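Local coordinates for protein putative transcriptional regulator (Streptomyces coelicolor, PDB 2HXI) that probably binds DNA and regulates transcription as a member of the TetR family, at residues D90-E95 with L102-L107. Sequence-based numbering, arbitrary orientation.
Sequences DGYRPE and LTAVAL
Tyr92 reaches from loop segment 90-95 to helix 98-113 and meets Ala104 and Val105 through apolar contacts. Its ring presents CE1 to the helix: Ala104 CB lies 3.9 Å from Tyr92 CE1, in the ring plane, so the methyl abuts the edge. Val105 CG2 approaches obliquely, 4.0 Å from Tyr92 CE1 and equally close to CZ and OH; the two side chains cross at about a right angle. The first side-chain bond of Tyr92 points toward the helix, and chi1 of 174° places CG anti to the backbone N, carrying the ring across the 8.3 Å between the CA atoms of Tyr92 and Val105. The two segments bury 120 Å² between them, both sides summed, and Tyr92 is the sole residue of 90-95 that takes part.

No hydrogen bond joins the two segments. The phenol OH of Tyr92 is instead hydrogen-bonded to Glu139 OE2, which holds the phenol oxygen beside helix 131-146. Within the loop, Pro94 centres an inverse gamma turn, closed by Glu95 N donating to Arg93 O at 2.9 Å.

The loop connects helix 73-88 to helix 98-113 in the probable ligand-binding, C-terminal part of the TetR fold. Glu139 of helix 131-146 also touches Val105, while Leu102 and Ala106 pack against helices 154-173 and 219-237.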
loop_
_atom_site.group_PDB
_atom_site.type_symbol
_atom_site.label_atom_id
_atom_site.label_comp_id
_atom_site.label_asym_id
_atom_site.label_seq_id
_atom_site.Cartn_x
_atom_site.Cartn_y
_atom_site.Cartn_z
ATOM N N ASP B 90 -13.429 -13.151 -13.655
ATOM C CA ASP B 90 -13.898 -14.447 -14.151
ATOM C C ASP B 90 -15.038 -15.045 -13.407
ATOM O O ASP B 90 -14.903 -15.536 -12.258
ATOM C CB ASP B 90 -12.772 -15.491 -14.242
ATOM C CG ASP B 90 -12.118 -15.479 -15.574
ATOM O OD1 ASP B 90 -12.826 -15.078 -16.542
ATOM O OD2 ASP B 90 -10.928 -15.861 -15.658
ATOM N N GLY B 91 -16.173 -15.028 -14.105
ATOM C CA GLY B 91 -17.384 -15.633 -13.563
ATOM C C GLY B 91 -18.050 -14.736 -12.551
ATOM O O GLY B 91 -18.840 -15.205 -11.727
ATOM N N TYR B 92 -17.692 -13.448 -12.556
ATOM C CA TYR B 92 -18.326 -12.528 -11.587
ATOM C C TYR B 92 -19.742 -12.212 -12.027
ATOM O O TYR B 92 -20.004 -12.032 -13.212
ATOM C CB TYR B 92 -17.477 -11.241 -11.337
ATOM C CG TYR B 92 -18.179 -10.224 -10.448
ATOM C CD1 TYR B 92 -18.006 -10.258 -9.039
ATOM C CD2 TYR B 92 -19.056 -9.284 -10.998
ATOM C CE1 TYR B 92 -18.700 -9.342 -8.186
ATOM C CE2 TYR B 92 -19.758 -8.363 -10.150
ATOM C CZ TYR B 92 -19.560 -8.403 -8.760
ATOM O OH TYR B 92 -20.178 -7.515 -7.901
ATOM N N ARG B 93 -20.677 -12.215 -11.065
ATOM C CA ARG B 93 -22.043 -11.761 -11.293
ATOM C C ARG B 93 -22.389 -10.760 -10.204
ATOM O O ARG B 93 -22.058 -11.008 -9.052
ATOM C CB ARG B 93 -23.021 -12.954 -11.263
ATOM C CG ARG B 93 -22.654 -14.031 -12.247
ATOM C CD ARG B 93 -23.780 -15.084 -12.290
ATOM N NE ARG B 93 -23.938 -15.787 -11.016
ATOM C CZ ARG B 93 -24.989 -16.550 -10.695
ATOM N NH1 ARG B 93 -25.994 -16.723 -11.564
ATOM N NH2 ARG B 93 -25.037 -17.151 -9.503
ATOM N N PRO B 94 -22.997 -9.614 -10.571
ATOM C CA PRO B 94 -23.285 -8.503 -9.634
ATOM C C PRO B 94 -24.370 -8.692 -8.607
ATOM O O PRO B 94 -25.283 -7.850 -8.531
ATOM C CB PRO B 94 -23.648 -7.339 -10.565
ATOM C CG PRO B 94 -24.218 -7.980 -11.798
ATOM C CD PRO B 94 -23.401 -9.277 -11.953
ATOM N N GLU B 95 -24.278 -9.727 -7.776
ATOM C CA GLU B 95 -25.352 -9.993 -6.839
ATOM C C GLU B 95 -25.298 -9.151 -5.555
ATOM O O GLU B 95 -24.221 -8.703 -5.132
ATOM C CB GLU B 95 -25.349 -11.459 -6.484
ATOM C CG GLU B 95 -26.011 -12.292 -7.587
ATOM C CD GLU B 95 -26.159 -13.776 -7.238
ATOM O OE1 GLU B 95 -26.290 -14.138 -6.044
ATOM O OE2 GLU B 95 -26.163 -14.577 -8.197
ATOM N N LEU B 102 -19.203 -4.127 -4.109
ATOM C CA LEU B 102 -17.865 -3.509 -4.034
ATOM C C LEU B 102 -16.941 -4.394 -3.204
ATOM O O LEU B 102 -15.788 -4.550 -3.546
ATOM C CB LEU B 102 -17.964 -2.086 -3.409
ATOM C CG LEU B 102 -18.656 -1.013 -4.284
ATOM C CD1 LEU B 102 -18.728 0.311 -3.474
ATOM C CD2 LEU B 102 -17.858 -0.892 -5.645
ATOM N N THR B 103 -17.505 -5.029 -2.172
ATOM C CA THR B 103 -16.707 -5.908 -1.270
ATOM C C THR B 103 -16.285 -7.140 -2.046
ATOM O O THR B 103 -15.121 -7.541 -1.990
ATOM C CB THR B 103 -17.524 -6.261 0.014
ATOM O OG1 THR B 103 -17.857 -5.036 0.703
ATOM C CG2 THR B 103 -16.662 -7.134 0.922
ATOM N N ALA B 104 -17.221 -7.694 -2.812
ATOM C CA ALA B 104 -16.929 -8.874 -3.638
ATOM C C ALA B 104 -15.825 -8.622 -4.658
ATOM O O ALA B 104 -14.933 -9.461 -4.850
ATOM C CB ALA B 104 -18.245 -9.443 -4.266
ATOM N N VAL B 105 -15.905 -7.507 -5.361
ATOM C CA VAL B 105 -14.829 -7.163 -6.255
ATOM C C VAL B 105 -13.467 -7.009 -5.508
ATOM O O VAL B 105 -12.464 -7.552 -5.931
ATOM C CB VAL B 105 -15.175 -5.878 -7.031
ATOM C CG1 VAL B 105 -13.934 -5.338 -7.845
ATOM C CG2 VAL B 105 -16.375 -6.129 -7.941
ATOM N N ALA B 106 -13.419 -6.194 -4.445
ATOM C CA ALA B 106 -12.199 -6.005 -3.665
ATOM C C ALA B 106 -11.610 -7.399 -3.218
ATOM O O ALA B 106 -10.369 -7.639 -3.339
ATOM C CB ALA B 106 -12.525 -5.162 -2.450
ATOM N N LEU B 107 -12.473 -8.323 -2.764
ATOM C CA LEU B 107 -11.953 -9.638 -2.344
ATOM C C LEU B 107 -11.397 -10.417 -3.525
ATOM O O LEU B 107 -10.388 -11.161 -3.354
ATOM C CB LEU B 107 -13.014 -10.487 -1.626
ATOM C CG LEU B 107 -13.451 -9.793 -0.314
ATOM C CD1 LEU B 107 -14.568 -10.643 0.344
ATOM C CD2 LEU B 107 -12.310 -9.542 0.637
#